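Local coordinates for C24 protein (Bizionia argentinensis JUB59, PDB 6OV6) that probably forms the receptor-binding tip of the long tail fiber of a temperate bacteriophage, as a slender trimer that binds manganese, at residues G37-K43 and G55-N60; S146-C151 and A271-G277; V200-R204 and S241-R245. One frame throughout, in Å; residues are numbered along the deposited sequence.

Interaction 1 of 3, residues G37-K43 and G55-N60; sequences GNKAIIK and GVVYIN
Strands 40-42 and 55-59 run antiparallel, their short axes 4.6 Å apart and 143° between N-to-C directions. G55, in an extended backbone, brings its CA 3.2 Å from K43 O; a CB would clash with that oxygen, so glycine fits. V56 N donates to K43 O (2.9 Å), while V56 O accepts from both I42 N (2.8 Å) and K43 N (3.2 Å). I42 and K43 thus face one residue, a classic beta bulge, with I42 (m, m) at phi/psi -81/-46 and the register shifted by one. The two strands are neighbours in the N-terminal mixed sheet, where V57 sits in a non-hydrogen-bonded pair with I41 (CA-CA 4.6 Å); V57 CG1 lies 4.4 Å from I41 CG1, branched aliphatics suited to the buried face that W111 and V100 also line. Y58 N binds A40 O (3.0 Å). Y58 O takes weak bonds from K39 N (2.9 Å) and A40 N (3.3 Å), a G1 bulge in which K39 adopts the left-handed conformation (62/43). The Y58 side chain (t) packs its CB 3.9 Å from I42 CD1, presents its ring edge to G37 O (CD2, 3.6 Å), and sends its hydroxyl to E34. N60, also left-handed (39/58), donates from N to N38 OD1 (2.8 Å), the N38 carboxamide (t) taking this amide just past the strand's end.

Interaction 2 of 3, residues S146-C151 and A271-G277; sequences SGWQLC and AYIIYIG
Strand 267-275, central in a three-stranded antiparallel sheet, pairs along 271-275 with strand 148-150 at one edge, axes 4.5 Å apart and 145° between directions. In register, W148 faces Y275 and L150 faces I273 as non-hydrogen-bonded pairs (CA-CA 4.3 Å each), flanking the hydrogen-bonded pair Q149-I274 (5.6 Å). Backbone bonds run from Q149 N to I274 O (3.0 Å), I274 N to Q149 O (2.8 Å) and C151 N to Y272 O (2.8 Å). Beyond the strand, G147 O accepts from I276 N (2.8 Å) and G277 N (3.2 Å); a CB on G147 (91/-11) would strike the Y275 ring.

W148 (m, chi2 80°) offers its face to the edge of Y275 (t), a T-shaped pair with the five-membered ring and Y275 ring centroids 5.0 Å apart and planes at 68°. Y275 CB makes a CH-pi contact 3.7 Å from the centroid of the W148 six-membered ring. Apolar packing adds W148 CE3 to I273 CD1 (3.6 Å) and C151 SG to I274 CB (3.6 Å).

Apolar side chains thus cover both faces of the paired strands, whereas W148 NE1 hydrogen-bonds the backbone O of R125 of the second subunit and the G277 carboxylate salt-bridges that arginine's side chain, tying the chain's end into the trimer.

Interaction 3 of 3, residues V200-R204 and S241-R245; sequences VTVPR and SGIDR
R204, whose side chain (p, t, t) runs extended along the opposing loop, gives up the most surface here. Its NH1 donates to S241 O (3.0 Å), and G242 O lies over one face of the guanidinium, 3.2 Å from CZ: a long side chain ending in a flat cation suits a loop whose carbonyls of S241 and G242 turn toward it. R204 N binds D244 OD1 (3.0 Å), the carboxylate of D244 (m) reaching across to the first amide after P203. R245 marks the start of pairing: with V202 it forms an antiparallel hydrogen-bonded pair (CA-CA 5.0 Å), V202 N to R245 O 2.7 Å and R245 N to V202 O 2.8 Å. The segments run 175° apart end to end. The R245 side chain (m, m, m) leads away to hydrogen-bond D205 O and make a cation-pi contact with W207, both of the second subunit. Here the two-stranded antiparallel ribbon 199-202/245-248 opens into the loop after strand 238-240; V200 and V202 pack on L247 of the third subunit.

How the interactions relate
The three contacts are spread along a very elongated chain. Interaction 1 joins strands of the N-terminal mixed sheet, interaction 2 belongs to the three-stranded sheet 135-137, 267-275 and 148-150, and interaction 3 lies on the distant ribbon 199-202/245-248. Centres of interactions 1 and 2 are 34 Å apart, of 2 and 3 83 Å, and of 1 and 3 107 Å, interactions 1 and 3 lying on opposite sides of the chain's centre. Both segments of interaction 1 precede those of interaction 2 along the chain; interaction 3 falls between the two segments of interaction 2, so the chain runs out and returns. All three touch the second subunit, consistent with a fiber held together by trimerisation along its length.

Interaction 1 of 3, residues G37-K43 and G55-N60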
loop_
_atom_site.group_PDB
_atom_site.type_symbol
_atom_site.label_atom_id
_atom_site.label_comp_id
_atom_site.label_asym_id
_atom_site.label_seq_id
_atom_site.Cartn_x
_atom_site.Cartn_y
_atom_site.Cartn_z
ATOM N N GLY A 37 11.379 25.147 26.356
ATOM C CA GLY A 37 12.751 25.013 25.908
ATOM C C GLY A 37 13.380 26.385 25.836
ATOM O O GLY A 37 12.663 27.396 25.742
ATOM N N ASN A 38 14.720 26.432 25.859
ATOM C CA ASN A 38 15.465 27.697 25.820
ATOM C C ASN A 38 15.132 28.553 24.585
ATOM O O ASN A 38 14.939 28.000 23.489
ATOM C CB ASN A 38 16.958 27.439 25.927
ATOM C CG ASN A 38 17.750 28.678 26.300
ATOM O OD1 ASN A 38 17.273 29.582 27.001
ATOM N ND2 ASN A 38 18.956 28.773 25.776
ATOM N N LYS A 39 15.049 29.886 24.779
ATOM C CA LYS A 39 14.750 30.873 23.725
ATOM C C LYS A 39 13.378 30.669 23.104
ATOM O O LYS A 39 13.186 30.834 21.899
ATOM C CB LYS A 39 15.887 30.983 22.666
ATOM C CG LYS A 39 17.192 31.483 23.268
ATOM C CD LYS A 39 18.361 31.307 22.298
ATOM C CE LYS A 39 19.676 31.481 23.022
ATOM N NZ LYS A 39 20.825 31.150 22.139
ATOM N N ALA A 40 12.403 30.412 23.967
ATOM C CA ALA A 40 11.043 30.240 23.510
ATOM C C ALA A 40 10.320 31.553 23.634
ATOM O O ALA A 40 10.569 32.339 24.565
ATOM C CB ALA A 40 10.340 29.210 24.364
ATOM N N ILE A 41 9.403 31.769 22.706
ATOM C CA ILE A 41 8.419 32.829 22.770
ATOM C C ILE A 41 7.266 32.139 23.511
ATOM O O ILE A 41 6.676 31.184 22.992
ATOM C CB ILE A 41 7.979 33.352 21.380
ATOM C CG1 ILE A 41 9.149 34.088 20.678
ATOM C CG2 ILE A 41 6.726 34.262 21.569
ATOM C CD1 ILE A 41 8.922 34.432 19.203
ATOM N N ILE A 42 6.987 32.591 24.738
ATOM C CA ILE A 42 5.955 31.999 25.574
ATOM C C ILE A 42 4.583 32.541 25.160
ATOM O O ILE A 42 3.624 31.775 25.034
ATOM C CB ILE A 42 6.245 32.283 27.093
ATOM C CG1 ILE A 42 7.639 31.757 27.556
ATOM C CG2 ILE A 42 5.081 31.803 28.008
ATOM C CD1 ILE A 42 7.875 30.229 27.557
ATOM N N LYS A 43 4.502 33.868 24.978
ATOM C CA LYS A 43 3.277 34.563 24.641
ATOM C C LYS A 43 3.602 35.818 23.819
ATOM O O LYS A 43 4.649 36.423 24.019
ATOM C CB LYS A 43 2.575 34.942 25.962
ATOM C CG LYS A 43 1.139 35.434 25.813
ATOM C CD LYS A 43 0.588 35.870 27.171
ATOM C CE LYS A 43 -0.748 36.576 27.027
ATOM N NZ LYS A 43 -1.818 35.662 26.526
ATOM N N GLY A 55 5.455 40.813 24.494
ATOM C CA GLY A 55 5.156 39.440 24.844
ATOM C C GLY A 55 5.931 38.989 26.047
ATOM O O GLY A 55 6.252 39.792 26.939
ATOM N N VAL A 56 6.168 37.670 26.096
ATOM C CA VAL A 56 6.895 37.019 27.181
ATOM C C VAL A 56 7.800 35.976 26.543
ATOM O O VAL A 56 7.369 35.222 25.652
ATOM C CB VAL A 56 5.973 36.409 28.288
ATOM C CG1 VAL A 56 6.767 35.605 29.310
ATOM C CG2 VAL A 56 5.165 37.498 28.993
ATOM N N VAL A 57 9.080 35.979 26.974
ATOM C CA VAL A 57 10.082 35.043 26.456
ATOM C C VAL A 57 10.754 34.279 27.598
ATOM O O VAL A 57 10.639 34.660 28.764
ATOM C CB VAL A 57 11.119 35.734 25.512
ATOM C CG1 VAL A 57 10.444 36.273 24.247
ATOM C CG2 VAL A 57 11.940 36.825 26.244
ATOM N N TYR A 58 11.471 33.223 27.252
ATOM C CA TYR A 58 12.206 32.421 28.235
ATOM C C TYR A 58 13.634 32.266 27.740
ATOM O O TYR A 58 13.840 31.765 26.635
ATOM C CB TYR A 58 11.559 31.044 28.395
ATOM C CG TYR A 58 12.314 30.149 29.353
ATOM C CD1 TYR A 58 12.327 30.410 30.720
ATOM C CD2 TYR A 58 12.997 29.023 28.895
ATOM C CE1 TYR A 58 13.014 29.580 31.609
ATOM C CE2 TYR A 58 13.667 28.176 29.775
ATOM C CZ TYR A 58 13.668 28.457 31.134
ATOM O OH TYR A 58 14.305 27.619 32.020
ATOM N N ILE A 59 14.619 32.745 28.520
ATOM C CA ILE A 59 16.044 32.648 28.139
ATOM C C ILE A 59 16.813 32.265 29.361
ATOM O O ILE A 59 16.661 32.907 30.408
ATOM C CB ILE A 59 16.681 33.981 27.593
ATOM C CG1 ILE A 59 15.720 34.786 26.738
ATOM C CG2 ILE A 59 18.051 33.724 26.907
ATOM C CD1 ILE A 59 16.079 36.247 26.586
ATOM N N ASN A 60 17.685 31.261 29.213
ATOM C CA ASN A 60 18.614 30.809 30.250
ATOM C C ASN A 60 18.038 30.797 31.676
ATOM O O ASN A 60 18.550 31.488 32.571
ATOM C CB ASN A 60 19.901 31.642 30.170
ATOM C CG ASN A 60 20.624 31.557 28.850
ATOM O OD1 ASN A 60 20.496 30.593 28.084
ATOM N ND2 ASN A 60 21.366 32.591 28.549
#

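Interaction 2 of 3, residues S146-C151 and A271-G277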
loop_
_atom_site.group_PDB
_atom_site.type_symbol
_atom_site.label_atom_id
_atom_site.label_comp_id
_atom_site.label_asym_id
_atom_site.label_seq_id
_atom_site.Cartn_x
_atom_site.Cartn_y
_atom_site.Cartn_z
ATOM N N SER A 146 8.955 1.598 24.549
ATOM C CA SER A 146 8.053 1.388 25.667
ATOM C C SER A 146 6.677 1.970 25.391
ATOM O O SER A 146 6.559 3.116 24.937
ATOM C CB SER A 146 8.644 2.006 26.941
ATOM O OG SER A 146 7.708 1.950 28.001
ATOM N N GLY A 147 5.650 1.171 25.645
ATOM C CA GLY A 147 4.266 1.578 25.420
ATOM C C GLY A 147 3.766 1.211 24.033
ATOM O O GLY A 147 2.571 1.297 23.765
ATOM N N TRP A 148 4.670 0.795 23.156
ATOM C CA TRP A 148 4.336 0.410 21.774
ATOM C C TRP A 148 4.417 -1.101 21.594
ATOM O O TRP A 148 5.188 -1.760 22.295
ATOM C CB TRP A 148 5.296 1.092 20.776
ATOM C CG TRP A 148 5.183 2.589 20.738
ATOM C CD1 TRP A 148 5.728 3.479 21.622
ATOM C CD2 TRP A 148 4.547 3.374 19.717
ATOM N NE1 TRP A 148 5.432 4.769 21.237
ATOM C CE2 TRP A 148 4.705 4.732 20.071
ATOM C CE3 TRP A 148 3.859 3.054 18.522
ATOM C CZ2 TRP A 148 4.203 5.775 19.275
ATOM C CZ3 TRP A 148 3.326 4.079 17.756
ATOM C CH2 TRP A 148 3.497 5.422 18.129
ATOM N N GLN A 149 3.690 -1.634 20.601
ATOM C CA GLN A 149 3.769 -3.048 20.248
ATOM C C GLN A 149 3.489 -3.201 18.759
ATOM O O GLN A 149 2.892 -2.317 18.147
ATOM C CB GLN A 149 2.765 -3.903 21.057
ATOM C CG GLN A 149 1.306 -3.745 20.650
ATOM C CD GLN A 149 0.458 -4.869 21.183
ATOM O OE1 GLN A 149 0.052 -4.867 22.354
ATOM N NE2 GLN A 149 0.137 -5.827 20.321
ATOM N N LEU A 150 3.841 -4.362 18.216
ATOM C CA LEU A 150 3.569 -4.730 16.834
ATOM C C LEU A 150 2.046 -4.886 16.657
ATOM O O LEU A 150 1.361 -5.369 17.572
ATOM C CB LEU A 150 4.283 -6.071 16.593
ATOM C CG LEU A 150 4.684 -6.449 15.170
ATOM C CD1 LEU A 150 5.757 -5.484 14.603
ATOM C CD2 LEU A 150 5.185 -7.888 15.137
ATOM N N CYS A 151 1.494 -4.453 15.499
ATOM C CA CYS A 151 0.073 -4.663 15.192
ATOM C C CYS A 151 -0.017 -6.130 14.742
ATOM O O CYS A 151 0.160 -6.440 13.555
ATOM C CB CYS A 151 -0.408 -3.707 14.106
ATOM S SG CYS A 151 -0.391 -1.964 14.623
ATOM N N ALA A 271 7.660 -2.423 9.711
ATOM C CA ALA A 271 6.781 -2.930 10.748
ATOM C C ALA A 271 5.664 -1.917 11.012
ATOM O O ALA A 271 5.892 -0.705 10.966
ATOM C CB ALA A 271 7.568 -3.169 12.027
ATOM N N TYR A 272 4.469 -2.425 11.283
ATOM C CA TYR A 272 3.316 -1.642 11.724
ATOM C C TYR A 272 3.273 -1.799 13.246
ATOM O O TYR A 272 3.144 -2.920 13.760
ATOM C CB TYR A 272 1.999 -2.100 11.111
ATOM C CG TYR A 272 1.876 -1.652 9.684
ATOM C CD1 TYR A 272 1.669 -0.313 9.373
ATOM C CD2 TYR A 272 2.023 -2.556 8.634
ATOM C CE1 TYR A 272 1.596 0.118 8.056
ATOM C CE2 TYR A 272 1.954 -2.131 7.297
ATOM C CZ TYR A 272 1.774 -0.784 7.020
ATOM O OH TYR A 272 1.746 -0.295 5.742
ATOM N N ILE A 273 3.453 -0.694 13.951
ATOM C CA ILE A 273 3.423 -0.701 15.420
ATOM C C ILE A 273 2.320 0.236 15.897
ATOM O O ILE A 273 1.867 1.097 15.140
ATOM C CB ILE A 273 4.794 -0.378 16.068
ATOM C CG1 ILE A 273 5.261 1.094 15.782
ATOM C CG2 ILE A 273 5.868 -1.462 15.758
ATOM C CD1 ILE A 273 6.499 1.555 16.616
ATOM N N ILE A 274 1.911 0.110 17.164
ATOM C CA ILE A 274 0.856 0.974 17.678
ATOM C C ILE A 274 1.098 1.304 19.149
ATOM O O ILE A 274 1.659 0.496 19.873
ATOM C CB ILE A 274 -0.539 0.336 17.435
ATOM C CG1 ILE A 274 -1.697 1.345 17.578
ATOM C CG2 ILE A 274 -0.753 -0.966 18.218
ATOM C CD1 ILE A 274 -2.911 0.978 16.831
ATOM N N TYR A 275 0.695 2.488 19.558
ATOM C CA TYR A 275 0.854 2.878 20.941
ATOM C C TYR A 275 -0.329 2.341 21.767
ATOM O O TYR A 275 -1.468 2.638 21.463
ATOM C CB TYR A 275 0.977 4.390 21.068
ATOM C CG TYR A 275 1.233 4.810 22.498
ATOM C CD1 TYR A 275 2.492 4.669 23.072
ATOM C CD2 TYR A 275 0.206 5.304 23.292
ATOM C CE1 TYR A 275 2.729 5.043 24.396
ATOM C CE2 TYR A 275 0.429 5.658 24.628
ATOM C CZ TYR A 275 1.687 5.525 25.171
ATOM O OH TYR A 275 1.895 5.893 26.478
ATOM N N ILE A 276 -0.028 1.572 22.808
ATOM C CA ILE A 276 -1.013 0.983 23.719
ATOM C C ILE A 276 -1.078 1.795 25.024
ATOM O O ILE A 276 -2.158 2.215 25.426
ATOM C CB ILE A 276 -0.744 -0.538 23.950
ATOM C CG1 ILE A 276 -0.826 -1.348 22.611
ATOM C CG2 ILE A 276 -1.687 -1.152 25.028
ATOM C CD1 ILE A 276 -2.243 -1.408 21.870
ATOM N N GLY A 277 0.068 2.027 25.641
ATOM C CA GLY A 277 0.139 2.784 26.897
ATOM C C GLY A 277 1.304 2.319 27.759
ATOM O O GLY A 277 1.645 1.112 27.711
ATOM O OXT GLY A 277 1.843 3.159 28.512
HETATM O O HOH W 1 2.299 -5.375 12.534
#

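Interaction 3 of 3, residues V200-R204 and S241-R245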
loop_
_atom_site.group_PDB
_atom_site.type_symbol
_atom_site.label_atom_id
_atom_site.label_comp_id
_atom_site.label_asym_id
_atom_site.label_seq_id
_atom_site.Cartn_x
_atom_site.Cartn_y
_atom_site.Cartn_z
ATOM N N VAL A 200 -8.272 -29.549 -46.269
ATOM C CA VAL A 200 -7.198 -30.338 -46.854
ATOM C C VAL A 200 -7.661 -30.786 -48.247
ATOM O O VAL A 200 -8.851 -31.017 -48.439
ATOM C CB VAL A 200 -6.746 -31.501 -45.903
ATOM C CG1 VAL A 200 -7.801 -32.609 -45.773
ATOM C CG2 VAL A 200 -5.409 -32.062 -46.317
ATOM N N THR A 201 -6.749 -30.834 -49.217
ATOM C CA THR A 201 -7.073 -31.272 -50.584
ATOM C C THR A 201 -6.445 -32.624 -50.838
ATOM O O THR A 201 -5.224 -32.746 -50.789
ATOM C CB THR A 201 -6.654 -30.235 -51.639
ATOM O OG1 THR A 201 -7.328 -29.010 -51.343
ATOM C CG2 THR A 201 -6.995 -30.687 -53.093
ATOM N N VAL A 202 -7.278 -33.628 -51.109
ATOM C CA VAL A 202 -6.783 -34.985 -51.371
ATOM C C VAL A 202 -6.570 -35.084 -52.881
ATOM O O VAL A 202 -7.535 -34.925 -53.629
ATOM C CB VAL A 202 -7.713 -36.116 -50.830
ATOM C CG1 VAL A 202 -7.062 -37.497 -51.027
ATOM C CG2 VAL A 202 -8.049 -35.884 -49.354
ATOM N N PRO A 203 -5.339 -35.337 -53.349
ATOM C CA PRO A 203 -5.125 -35.434 -54.806
ATOM C C PRO A 203 -5.542 -36.775 -55.406
ATOM O O PRO A 203 -5.396 -37.825 -54.767
ATOM C CB PRO A 203 -3.617 -35.216 -54.951
ATOM C CG PRO A 203 -3.048 -35.771 -53.685
ATOM C CD PRO A 203 -4.085 -35.578 -52.600
ATOM N N ARG A 204 -6.046 -36.742 -56.646
ATOM C CA ARG A 204 -6.364 -37.966 -57.397
ATOM C C ARG A 204 -5.054 -38.546 -57.990
ATOM O O ARG A 204 -5.006 -39.740 -58.309
ATOM C CB ARG A 204 -7.413 -37.716 -58.512
ATOM C CG ARG A 204 -6.985 -36.643 -59.549
ATOM C CD ARG A 204 -7.906 -36.560 -60.735
ATOM N NE ARG A 204 -7.555 -35.400 -61.551
ATOM C CZ ARG A 204 -7.703 -35.322 -62.869
ATOM N NH1 ARG A 204 -8.194 -36.350 -63.553
ATOM N NH2 ARG A 204 -7.327 -34.230 -63.520
ATOM N N SER A 241 -10.108 -41.334 -62.273
ATOM C CA SER A 241 -10.810 -40.386 -61.404
ATOM C C SER A 241 -10.733 -39.002 -62.105
ATOM O O SER A 241 -9.789 -38.740 -62.859
ATOM C CB SER A 241 -10.101 -40.303 -60.053
ATOM O OG SER A 241 -8.706 -40.143 -60.264
ATOM N N GLY A 242 -11.721 -38.157 -61.858
ATOM C CA GLY A 242 -11.818 -36.851 -62.504
ATOM C C GLY A 242 -11.326 -35.642 -61.740
ATOM O O GLY A 242 -10.841 -34.682 -62.357
ATOM N N ILE A 243 -11.459 -35.645 -60.396
ATOM C CA ILE A 243 -11.112 -34.455 -59.605
ATOM C C ILE A 243 -10.317 -34.750 -58.338
ATOM O O ILE A 243 -10.358 -35.871 -57.810
ATOM C CB ILE A 243 -12.426 -33.673 -59.214
ATOM C CG1 ILE A 243 -13.376 -34.550 -58.325
ATOM C CG2 ILE A 243 -13.181 -33.101 -60.454
ATOM C CD1 ILE A 243 -14.482 -33.788 -57.546
ATOM N N ASP A 244 -9.671 -33.694 -57.810
ATOM C CA ASP A 244 -9.064 -33.693 -56.480
ATOM C C ASP A 244 -10.224 -33.422 -55.511
ATOM O O ASP A 244 -11.277 -32.958 -55.936
ATOM C CB ASP A 244 -8.019 -32.584 -56.326
ATOM C CG ASP A 244 -6.813 -32.767 -57.214
ATOM O OD1 ASP A 244 -6.431 -33.931 -57.470
ATOM O OD2 ASP A 244 -6.248 -31.748 -57.654
ATOM N N ARG A 245 -10.041 -33.705 -54.213
ATOM C CA ARG A 245 -11.131 -33.495 -53.239
ATOM C C ARG A 245 -10.742 -32.549 -52.103
ATOM O O ARG A 245 -9.880 -32.894 -51.297
ATOM C CB ARG A 245 -11.611 -34.835 -52.642
ATOM C CG ARG A 245 -11.944 -35.907 -53.671
ATOM C CD ARG A 245 -13.063 -35.540 -54.632
ATOM N NE ARG A 245 -14.357 -35.395 -53.962
ATOM C CZ ARG A 245 -15.098 -36.403 -53.524
ATOM N NH1 ARG A 245 -14.675 -37.656 -53.660
ATOM N NH2 ARG A 245 -16.269 -36.171 -52.947
#